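PDB 4OXW: designed CISK-PX domain from Synthetic construct, which probably binds phosphoinositide lipids in membranes, as natural PX domains do, being a computationally designed version of the CISK PX domain. Local coordinates for residues Pro13-Glu18 against Ile80-Lys85; Ser23-Tyr28 against Tyr42-Asp47. All blocks are in the same frame, centred on the assembly; numbering follows the deposited sequence.

Interaction 1: residues Pro13-Glu18 against Ile80-Lys85; sequences PDFEKE and ILEKRK
Phe15 and Lys85 join an outer strand of the PX-domain sheet, strand 9-18, to helix 78-96, which runs across it. The short axes pass 9.0 Å apart, so side chains bridge the space. Phe15 points toward the helix, and its ring reaches Leu81, which supplies the apolar contact. Leu81 CB sits 3.6 Å above one face of the Phe15 ring, nearer the CE2 and CZ side than the centre, in a CH-pi contact. CD1 of Leu81 reaches CE1 of the same ring at 3.9 Å. Lys17 adds its terminal methylene and ammonium group near Leu81 CD1, while NZ bonds to the carbonyl O of Ala75.

The other half is polar. Lys85 runs beside the strand backbone, with CD 3.8 Å from Asp14 C. A bend at chi3 (62°) turns CE out of the extended line. NZ then donates to Pro13 O at 3.1 Å, from above the carbonyl plane. It also forms a salt bridge of 3.0 Å to Glu82 OE1, one helical turn back. Glu82 OE1 accepts through its syn lone pair. The second oxygen, Glu82 OE2, comes 3.4 Å from Phe15 CE2. An alanine in place of Lys85 would probably leave Pro13 O and Glu82 OE1 without their shared ammonium group and open a gap beside the Asp14 backbone.

One ammonium group thus ties a strand carbonyl to a helix carboxylate, beside the Phe15-Leu81 contact. Both bonds lie in a surface contact, where solvent is likely to weaken the charge attraction.

Interaction 2: residues Ser23-Tyr28 against Tyr42-Asp47; sequences SKHVMY and YRRYSD. With SO4 (sulfate ion), chain B; SO4 (sulfate ion), chain C.
Tyr28 and Arg43 pair across the beta hairpin of strands 25-34 and 37-44, where the PX sheet leads into helix 45-58 through the Arg-Arg-Tyr-Ser motif, Arg43-Ser46. This is the tight part. Tyr28 N donates to Arg43 O at 2.9 Å, and Arg43 N donates to Tyr28 O at 3.0 Å. The same Arg43 O lies in the plane of the Tyr28 ring at its edge, near CD2. On the sheet face of Met27 and Arg44, Met27 CE packs 3.8 Å from Arg44 CG.

Toward His25 the strands part. A water takes over, donating to Val26 O, accepting from Tyr45 N and donating to the chain B sulfate. Ser46 N donates to O3 of that sulfate at 2.8 Å, and His25 ND1 gives it a weak bond. This sulfate and the chain C one probably come from the crystallisation liquor. The chain B site probably corresponds to the 3-phosphate site of lipid-binding PX domains, where an arginine of this motif grips the headgroup.

The Arg44 chain bends at chi3 (60°), which places NE. Ser46 OG sits 3.2 Å above the guanidinium centre. Arg44 NH2 donates at 2.7 Å to O2 of the chain B sulfate and, almost straight (177°), to O1 of the chain C sulfate.

In the fold
Interactions 1 and 2 lie about 9 Å apart, centre to centre, and meet in the same three-stranded antiparallel sheet. Strand 25-34 is its middle strand, with 9-18 and 37-44 on its two sides. Along the chain, 23-28 and 42-47 both follow 13-18 and precede 80-85, so interaction 2 falls wholly between the two segments of interaction 1 in sequence. Backbone pairing links them: Glu16 N lies 2.8 Å from Met27 O, a probable hydrogen bond. Arg84 of helix 78-96 packs on Tyr28 and makes a cation-pi contact with Tyr45. The sheet, helix 78-96 and the start of helix 45-58 are thereby joined close to the sulfate-binding Arg44.

Interaction 1: residues Pro13-Glu18 against Ile80-Lys85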
ATOM      1  N   PRO A  13       5.165  -7.909   3.694  1.00 20.69           N
ATOM      2  CA  PRO A  13       6.412  -8.634   3.976  1.00 27.61           C
ATOM      3  C   PRO A  13       7.533  -8.305   3.001  1.00 23.65           C
ATOM      4  O   PRO A  13       8.714  -8.285   3.389  1.00 24.75           O
ATOM      5  CB  PRO A  13       5.983 -10.103   3.854  1.00 25.03           C
ATOM      6  CG  PRO A  13       4.705 -10.092   3.080  1.00 26.38           C
ATOM      7  CD  PRO A  13       4.033  -8.820   3.500  1.00 22.09           C
ATOM      8  N   ASP A  14       7.176  -8.030   1.751  1.00 23.33           N
ATOM      9  CA  ASP A  14       8.175  -7.831   0.709  1.00 24.87           C
ATOM     10  C   ASP A  14       7.727  -6.889  -0.367  1.00 23.47           C
ATOM     11  O   ASP A  14       6.517  -6.686  -0.557  1.00 21.25           O
ATOM     12  CB  ASP A  14       8.448  -9.137  -0.021  1.00 32.88           C
ATOM     13  CG  ASP A  14       8.753 -10.265   0.897  1.00 45.81           C
ATOM     14  OD1 ASP A  14       9.891 -10.303   1.414  1.00 49.28           O
ATOM     15  OD2 ASP A  14       7.855 -11.111   1.079  1.00 52.37           O
ATOM     16  N   PHE A  15       8.713  -6.355  -1.088  1.00 21.07           N
ATOM     17  CA  PHE A  15       8.511  -5.748  -2.394  1.00 23.91           C
ATOM     18  C   PHE A  15       9.131  -6.657  -3.473  1.00 29.29           C
ATOM     19  O   PHE A  15       9.964  -7.549  -3.179  1.00 24.99           O
ATOM     20  CB  PHE A  15       9.079  -4.335  -2.438  1.00 23.12           C
ATOM     21  CG  PHE A  15      10.542  -4.255  -2.299  1.00 22.82           C
ATOM     22  CD1 PHE A  15      11.362  -4.596  -3.343  1.00 26.51           C
ATOM     23  CD2 PHE A  15      11.116  -3.860  -1.110  1.00 26.45           C
ATOM     24  CE1 PHE A  15      12.748  -4.537  -3.198  1.00 29.96           C
ATOM     25  CE2 PHE A  15      12.478  -3.774  -0.972  1.00 30.03           C
ATOM     26  CZ  PHE A  15      13.298  -4.136  -2.007  1.00 27.66           C
ATOM     27  N   GLU A  16       8.690  -6.470  -4.703  1.00 26.58           N
ATOM     28  CA  GLU A  16       9.131  -7.294  -5.821  1.00 30.16           C
ATOM     29  C   GLU A  16       9.254  -6.393  -7.034  1.00 34.06           C
ATOM     30  O   GLU A  16       8.459  -5.469  -7.221  1.00 33.26           O
ATOM     31  CB  GLU A  16       8.096  -8.375  -6.114  1.00 41.03           C
ATOM     32  CG  GLU A  16       7.990  -9.393  -4.992  1.00 61.23           C
ATOM     33  CD  GLU A  16       6.922 -10.435  -5.201  1.00 75.61           C
ATOM     34  OE1 GLU A  16       6.353 -10.497  -6.315  1.00 78.46           O
ATOM     35  OE2 GLU A  16       6.665 -11.191  -4.233  1.00 82.37           O
ATOM     36  N   LYS A  17      10.232  -6.661  -7.885  1.00 39.26           N
ATOM     37  CA  LYS A  17      10.376  -5.879  -9.114  1.00 43.90           C
ATOM     38  C   LYS A  17       9.922  -6.701 -10.284  1.00 48.91           C
ATOM     39  O   LYS A  17      10.428  -7.791 -10.501  1.00 56.55           O
ATOM     40  CB  LYS A  17      11.813  -5.433  -9.313  1.00 41.82           C
ATOM     41  CG  LYS A  17      12.473  -4.935  -8.039  1.00 50.17           C
ATOM     42  CD  LYS A  17      13.646  -4.011  -8.336  1.00 50.63           C
ATOM     43  CE  LYS A  17      14.521  -3.804  -7.109  1.00 62.24           C
ATOM     44  NZ  LYS A  17      15.520  -2.707  -7.268  1.00 67.25           N
ATOM     45  N   GLU A  18       8.956  -6.174 -11.024  1.00 54.32           N
ATOM     46  CA  GLU A  18       8.305  -6.908 -12.095  1.00 72.52           C
ATOM     47  C   GLU A  18       8.468  -6.096 -13.360  1.00 85.03           C
ATOM     48  O   GLU A  18       8.653  -4.876 -13.307  1.00 71.60           O
ATOM     49  CB  GLU A  18       6.810  -7.103 -11.788  1.00 78.15           C
ATOM     50  CG  GLU A  18       6.505  -7.473 -10.337  1.00 85.23           C
ATOM     51  CD  GLU A  18       5.018  -7.640 -10.066  1.00104.75           C
ATOM     52  OE1 GLU A  18       4.619  -7.713  -8.877  1.00 94.03           O
ATOM     53  OE2 GLU A  18       4.246  -7.701 -11.048  1.00132.50           O
ATOM     54  N   ILE A  80      16.177   2.662   0.104  1.00 24.67           N
ATOM     55  CA  ILE A  80      14.966   3.534  -0.033  1.00 26.88           C
ATOM     56  C   ILE A  80      13.685   2.676  -0.094  1.00 27.76           C
ATOM     57  O   ILE A  80      12.674   2.982   0.552  1.00 24.24           O
ATOM     58  CB  ILE A  80      15.082   4.402  -1.300  1.00 32.99           C
ATOM     59  CG1 ILE A  80      16.091   5.530  -1.048  1.00 42.50           C
ATOM     60  CG2 ILE A  80      13.735   4.948  -1.734  1.00 30.03           C
ATOM     61  CD1 ILE A  80      16.329   6.375  -2.284  1.00 55.40           C
ATOM     62  N   LEU A  81      13.733   1.608  -0.868  1.00 23.61           N
ATOM     63  CA  LEU A  81      12.580   0.683  -0.978  1.00 23.01           C
ATOM     64  C   LEU A  81      12.248  -0.008   0.346  1.00 25.42           C
ATOM     65  O   LEU A  81      11.072  -0.167   0.682  1.00 21.15           O
ATOM     66  CB  LEU A  81      12.777  -0.333  -2.101  1.00 22.77           C
ATOM     67  CG  LEU A  81      12.945   0.153  -3.540  1.00 21.75           C
ATOM     68  CD1 LEU A  81      13.221  -0.922  -4.564  1.00 23.39           C
ATOM     69  CD2 LEU A  81      11.751   1.028  -3.941  1.00 23.19           C
ATOM     70  N   GLU A  82      13.245  -0.412   1.150  1.00 22.08           N
ATOM     71  CA  GLU A  82      12.909  -0.983   2.426  1.00 25.00           C
ATOM     72  C   GLU A  82      12.171  -0.017   3.356  1.00 22.48           C
ATOM     73  O   GLU A  82      11.245  -0.412   4.056  1.00 21.18           O
ATOM     74  CB  GLU A  82      14.148  -1.478   3.177  1.00 25.78           C
ATOM     75  CG  GLU A  82      14.879  -2.630   2.534  1.00 25.89           C
ATOM     76  CD  GLU A  82      14.101  -3.930   2.452  1.00 25.49           C
ATOM     77  OE1 GLU A  82      13.074  -4.101   3.142  1.00 26.21           O
ATOM     78  OE2 GLU A  82      14.504  -4.756   1.607  1.00 27.60           O
ATOM     79  N   LYS A  83      12.597   1.255   3.369  1.00 20.54           N
ATOM     80  CA  LYS A  83      11.955   2.285   4.188  1.00 20.73           C
ATOM     81  C   LYS A  83      10.570   2.622   3.667  1.00 17.49           C
ATOM     82  O   LYS A  83       9.652   2.784   4.479  1.00 20.74           O
ATOM     83  CB  LYS A  83      12.787   3.563   4.219  1.00 24.42           C
ATOM     84  CG  LYS A  83      12.122   4.659   5.053  1.00 29.17           C
ATOM     85  CD  LYS A  83      12.855   6.006   4.961  1.00 40.41           C
ATOM     86  CE  LYS A  83      12.173   7.080   5.801  1.00 43.76           C
ATOM     87  NZ  LYS A  83      12.999   8.328   5.851  1.00 44.01           N
ATOM     88  N   ARG A  84      10.408   2.707   2.346  1.00 18.56           N
ATOM     89  CA  ARG A  84       9.068   2.923   1.765  1.00 16.58           C
ATOM     90  C   ARG A  84       8.127   1.736   2.108  1.00 16.27           C
ATOM     91  O   ARG A  84       6.994   1.952   2.476  1.00 18.06           O
ATOM     92  CB  ARG A  84       9.151   3.104   0.263  1.00 17.51           C
ATOM     93  CG  ARG A  84       7.815   3.246  -0.415  1.00 19.80           C
ATOM     94  CD  ARG A  84       7.933   3.649  -1.865  1.00 18.02           C
ATOM     95  NE  ARG A  84       7.967   5.101  -2.057  1.00 18.95           N
ATOM     96  CZ  ARG A  84       7.967   5.691  -3.249  1.00 18.06           C
ATOM     97  NH1 ARG A  84       7.972   4.981  -4.346  1.00 17.96           N
ATOM     98  NH2 ARG A  84       7.895   7.021  -3.356  1.00 20.13           N
ATOM     99  N   LYS A  85       8.620   0.516   1.977  1.00 17.58           N
ATOM    100  CA  LYS A  85       7.836  -0.677   2.341  1.00 16.54           C
ATOM    101  C   LYS A  85       7.306  -0.529   3.764  1.00 16.61           C
ATOM    102  O   LYS A  85       6.091  -0.746   4.049  1.00 18.68           O
ATOM    103  CB  LYS A  85       8.685  -1.937   2.215  1.00 19.25           C
ATOM    104  CG  LYS A  85       7.865  -3.170   2.588  1.00 18.71           C
ATOM    105  CD  LYS A  85       8.649  -4.462   2.367  1.00 19.55           C
ATOM    106  CE  LYS A  85       9.870  -4.422   3.272  1.00 24.05           C
ATOM    107  NZ  LYS A  85      10.560  -5.743   3.293  1.00 25.37           N
TER

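Interaction 2: residues Ser23-Tyr28 against Tyr42-Asp47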
ATOM      1  N   SER A  23      11.216  -1.198 -17.962  1.00 96.48           N
ATOM      2  CA  SER A  23      10.086  -0.795 -17.137  1.00107.75           C
ATOM      3  C   SER A  23      10.201  -1.431 -15.756  1.00 97.84           C
ATOM      4  O   SER A  23       9.278  -2.112 -15.307  1.00112.41           O
ATOM      5  CB  SER A  23       8.769  -1.234 -17.789  1.00123.02           C
ATOM      6  OG  SER A  23       7.646  -0.597 -17.194  1.00131.88           O
ATOM      7  N   LYS A  24      11.331  -1.236 -15.083  1.00 83.18           N
ATOM      8  CA  LYS A  24      11.436  -1.700 -13.706  1.00 80.06           C
ATOM      9  C   LYS A  24      10.356  -0.976 -12.930  1.00 63.54           C
ATOM     10  O   LYS A  24      10.432   0.231 -12.794  1.00 49.78           O
ATOM     11  CB  LYS A  24      12.810  -1.390 -13.095  1.00 82.24           C
ATOM     12  CG  LYS A  24      13.874  -2.441 -13.374  1.00 98.91           C
ATOM     13  CD  LYS A  24      13.462  -3.812 -12.853  1.00 98.59           C
ATOM     14  CE  LYS A  24      13.833  -4.913 -13.836  1.00100.09           C
ATOM     15  NZ  LYS A  24      12.916  -6.085 -13.751  1.00107.93           N
ATOM     16  N   HIS A  25       9.327  -1.697 -12.484  1.00 53.52           N
ATOM     17  CA  HIS A  25       8.353  -1.147 -11.527  1.00 44.47           C
ATOM     18  C   HIS A  25       8.449  -2.001 -10.264  1.00 36.24           C
ATOM     19  O   HIS A  25       8.846  -3.177 -10.320  1.00 44.58           O
ATOM     20  CB  HIS A  25       6.913  -1.149 -12.085  1.00 44.18           C
ATOM     21  CG  HIS A  25       6.713  -0.190 -13.223  1.00 50.81           C
ATOM     22  ND1 HIS A  25       6.593   1.173 -13.039  1.00 57.43           N
ATOM     23  CD2 HIS A  25       6.640  -0.397 -14.563  1.00 51.06           C
ATOM     24  CE1 HIS A  25       6.450   1.764 -14.217  1.00 43.59           C
ATOM     25  NE2 HIS A  25       6.482   0.834 -15.157  1.00 45.35           N
ATOM     26  N   VAL A  26       8.099  -1.406  -9.124  1.00 30.49           N
ATOM     27  CA  VAL A  26       8.210  -2.088  -7.846  1.00 24.06           C
ATOM     28  C   VAL A  26       6.773  -2.232  -7.344  1.00 21.01           C
ATOM     29  O   VAL A  26       6.016  -1.267  -7.343  1.00 22.14           O
ATOM     30  CB  VAL A  26       8.996  -1.259  -6.844  1.00 25.00           C
ATOM     31  CG1 VAL A  26       8.930  -1.833  -5.435  1.00 20.44           C
ATOM     32  CG2 VAL A  26      10.455  -1.108  -7.267  1.00 29.23           C
ATOM     33  N   MET A  27       6.440  -3.448  -6.977  1.00 19.61           N
ATOM     34  CA  MET A  27       5.162  -3.768  -6.362  1.00 20.73           C
ATOM     35  C   MET A  27       5.370  -4.269  -4.953  1.00 22.17           C
ATOM     36  O   MET A  27       6.370  -4.900  -4.635  1.00 23.45           O
ATOM     37  CB  MET A  27       4.436  -4.806  -7.181  1.00 25.93           C
ATOM     38  CG  MET A  27       4.150  -4.333  -8.588  1.00 43.13           C
ATOM     39  SD  MET A  27       2.427  -4.580  -9.009  1.00 70.94           S
ATOM     40  CE  MET A  27       2.525  -4.094 -10.737  1.00 61.41           C
ATOM     41  N   TYR A  28       4.412  -3.956  -4.090  1.00 18.42           N
ATOM     42  CA  TYR A  28       4.460  -4.296  -2.678  1.00 16.58           C
ATOM     43  C   TYR A  28       3.438  -5.387  -2.468  1.00 17.71           C
ATOM     44  O   TYR A  28       2.312  -5.254  -2.926  1.00 17.50           O
ATOM     45  CB  TYR A  28       4.165  -3.050  -1.766  1.00 15.07           C
ATOM     46  CG  TYR A  28       5.248  -1.993  -1.972  1.00 15.44           C
ATOM     47  CD1 TYR A  28       6.422  -2.022  -1.231  1.00 15.98           C
ATOM     48  CD2 TYR A  28       5.139  -1.050  -2.967  1.00 15.99           C
ATOM     49  CE1 TYR A  28       7.456  -1.134  -1.460  1.00 17.23           C
ATOM     50  CE2 TYR A  28       6.163  -0.134  -3.209  1.00 17.83           C
ATOM     51  CZ  TYR A  28       7.358  -0.207  -2.472  1.00 17.61           C
ATOM     52  OH  TYR A  28       8.435   0.680  -2.680  1.00 19.41           O
ATOM     53  N   TYR A  42      -1.030  -7.311  -4.797  1.00 21.17           N
ATOM     54  CA  TYR A  42       0.181  -6.592  -5.106  1.00 18.96           C
ATOM     55  C   TYR A  42      -0.168  -5.200  -5.554  1.00 17.88           C
ATOM     56  O   TYR A  42      -1.012  -5.041  -6.451  1.00 21.24           O
ATOM     57  CB  TYR A  42       0.921  -7.330  -6.243  1.00 20.40           C
ATOM     58  CG  TYR A  42       1.357  -8.674  -5.805  1.00 24.26           C
ATOM     59  CD1 TYR A  42       2.602  -8.869  -5.308  1.00 26.84           C
ATOM     60  CD2 TYR A  42       0.471  -9.736  -5.814  1.00 34.68           C
ATOM     61  CE1 TYR A  42       2.986 -10.114  -4.867  1.00 33.77           C
ATOM     62  CE2 TYR A  42       0.838 -10.976  -5.366  1.00 35.82           C
ATOM     63  CZ  TYR A  42       2.114 -11.157  -4.900  1.00 34.15           C
ATOM     64  OH  TYR A  42       2.517 -12.392  -4.441  1.00 48.96           O
ATOM     65  N   ARG A  43       0.517  -4.188  -5.028  1.00 17.70           N
ATOM     66  CA  ARG A  43       0.202  -2.795  -5.323  1.00 17.70           C
ATOM     67  C   ARG A  43       1.440  -1.957  -5.462  1.00 18.34           C
ATOM     68  O   ARG A  43       2.380  -2.042  -4.667  1.00 19.29           O
ATOM     69  CB  ARG A  43      -0.683  -2.171  -4.212  1.00 18.26           C
ATOM     70  CG  ARG A  43      -1.995  -2.917  -4.042  1.00 18.70           C
ATOM     71  CD  ARG A  43      -2.984  -2.592  -5.182  1.00 23.18           C
ATOM     72  NE  ARG A  43      -4.245  -3.299  -4.952  1.00 18.39           N
ATOM     73  CZ  ARG A  43      -4.707  -4.300  -5.657  1.00 22.74           C
ATOM     74  NH1 ARG A  43      -4.037  -4.779  -6.704  1.00 31.12           N
ATOM     75  NH2 ARG A  43      -5.866  -4.864  -5.325  1.00 25.98           N
ATOM     76  N   ARG A  44       1.419  -1.077  -6.432  1.00 17.49           N
ATOM     77  CA  ARG A  44       2.495  -0.090  -6.611  1.00 17.31           C
ATOM     78  C   ARG A  44       2.297   1.121  -5.733  1.00 19.10           C
ATOM     79  O   ARG A  44       1.177   1.395  -5.284  1.00 17.21           O
ATOM     80  CB  ARG A  44       2.503   0.411  -8.111  1.00 20.92           C
ATOM     81  CG  ARG A  44       2.703  -0.646  -9.140  1.00 27.77           C
ATOM     82  CD  ARG A  44       2.333  -0.085 -10.518  1.00 23.97           C
ATOM     83  NE  ARG A  44       3.181   1.058 -10.830  1.00 26.79           N
ATOM     84  CZ  ARG A  44       2.848   2.021 -11.683  1.00 31.50           C
ATOM     85  NH1 ARG A  44       1.677   1.977 -12.327  1.00 26.47           N
ATOM     86  NH2 ARG A  44       3.689   3.020 -11.917  1.00 30.81           N
ATOM     87  N   TYR A  45       3.349   1.901  -5.518  1.00 16.05           N
ATOM     88  CA  TYR A  45       3.238   3.137  -4.764  1.00 16.66           C
ATOM     89  C   TYR A  45       2.147   4.023  -5.352  1.00 19.17           C
ATOM     90  O   TYR A  45       1.368   4.644  -4.624  1.00 19.33           O
ATOM     91  CB  TYR A  45       4.549   3.957  -4.749  1.00 16.69           C
ATOM     92  CG  TYR A  45       4.396   5.282  -4.054  1.00 18.04           C
ATOM     93  CD1 TYR A  45       4.451   5.388  -2.664  1.00 16.92           C
ATOM     94  CD2 TYR A  45       4.202   6.472  -4.777  1.00 17.84           C
ATOM     95  CE1 TYR A  45       4.304   6.608  -2.021  1.00 15.62           C
ATOM     96  CE2 TYR A  45       4.040   7.668  -4.134  1.00 17.98           C
ATOM     97  CZ  TYR A  45       4.069   7.751  -2.766  1.00 18.28           C
ATOM     98  OH  TYR A  45       3.926   8.956  -2.120  1.00 18.90           O
ATOM     99  N   SER A  46       2.072   4.082  -6.676  1.00 17.65           N
ATOM    100  CA  SER A  46       1.060   4.946  -7.332  1.00 21.47           C
ATOM    101  C   SER A  46      -0.348   4.476  -7.037  1.00 19.75           C
ATOM    102  O   SER A  46      -1.274   5.289  -7.039  1.00 21.18           O
ATOM    103  CB  SER A  46       1.285   5.020  -8.835  1.00 24.60           C
ATOM    104  OG  SER A  46       1.251   3.755  -9.446  1.00 26.94           O
ATOM    105  N   ASP A  47      -0.538   3.169  -6.803  1.00 17.75           N
ATOM    106  CA  ASP A  47      -1.863   2.678  -6.349  1.00 16.78           C
ATOM    107  C   ASP A  47      -2.211   3.223  -4.959  1.00 17.18           C
ATOM    108  O   ASP A  47      -3.348   3.686  -4.700  1.00 17.97           O
ATOM    109  CB  ASP A  47      -1.956   1.185  -6.348  1.00 18.10           C
ATOM    110  CG  ASP A  47      -1.695   0.559  -7.716  1.00 20.96           C
ATOM    111  OD1 ASP A  47      -2.190   1.109  -8.708  1.00 18.74           O
ATOM    112  OD2 ASP A  47      -1.115  -0.538  -7.727  1.00 20.84           O
TER
HETATM  113  S   SO4 B 201       5.407   3.699  -8.983  1.00 33.87           S
HETATM  114  O1  SO4 B 201       6.539   3.305  -8.073  1.00 33.25           O
HETATM  115  O2  SO4 B 201       5.814   3.077 -10.282  1.00 56.10           O
HETATM  116  O3  SO4 B 201       4.022   3.398  -8.559  1.00 28.92           O
HETATM  117  O4  SO4 B 201       5.428   5.168  -9.018  1.00 48.30           O
HETATM  118  S   SO4 C 202       1.592   5.381 -14.447  1.00 37.40           S
HETATM  119  O1  SO4 C 202       2.988   5.230 -13.968  1.00 36.84           O
HETATM  120  O2  SO4 C 202       1.546   5.282 -15.932  1.00 38.24           O
HETATM  121  O3  SO4 C 202       0.720   4.301 -13.895  1.00 30.98           O
HETATM  122  O4  SO4 C 202       1.060   6.697 -14.019  1.00 40.88           O
HETATM  123  O   HOH W   1       6.013   1.289  -6.576  1.00 16.86           O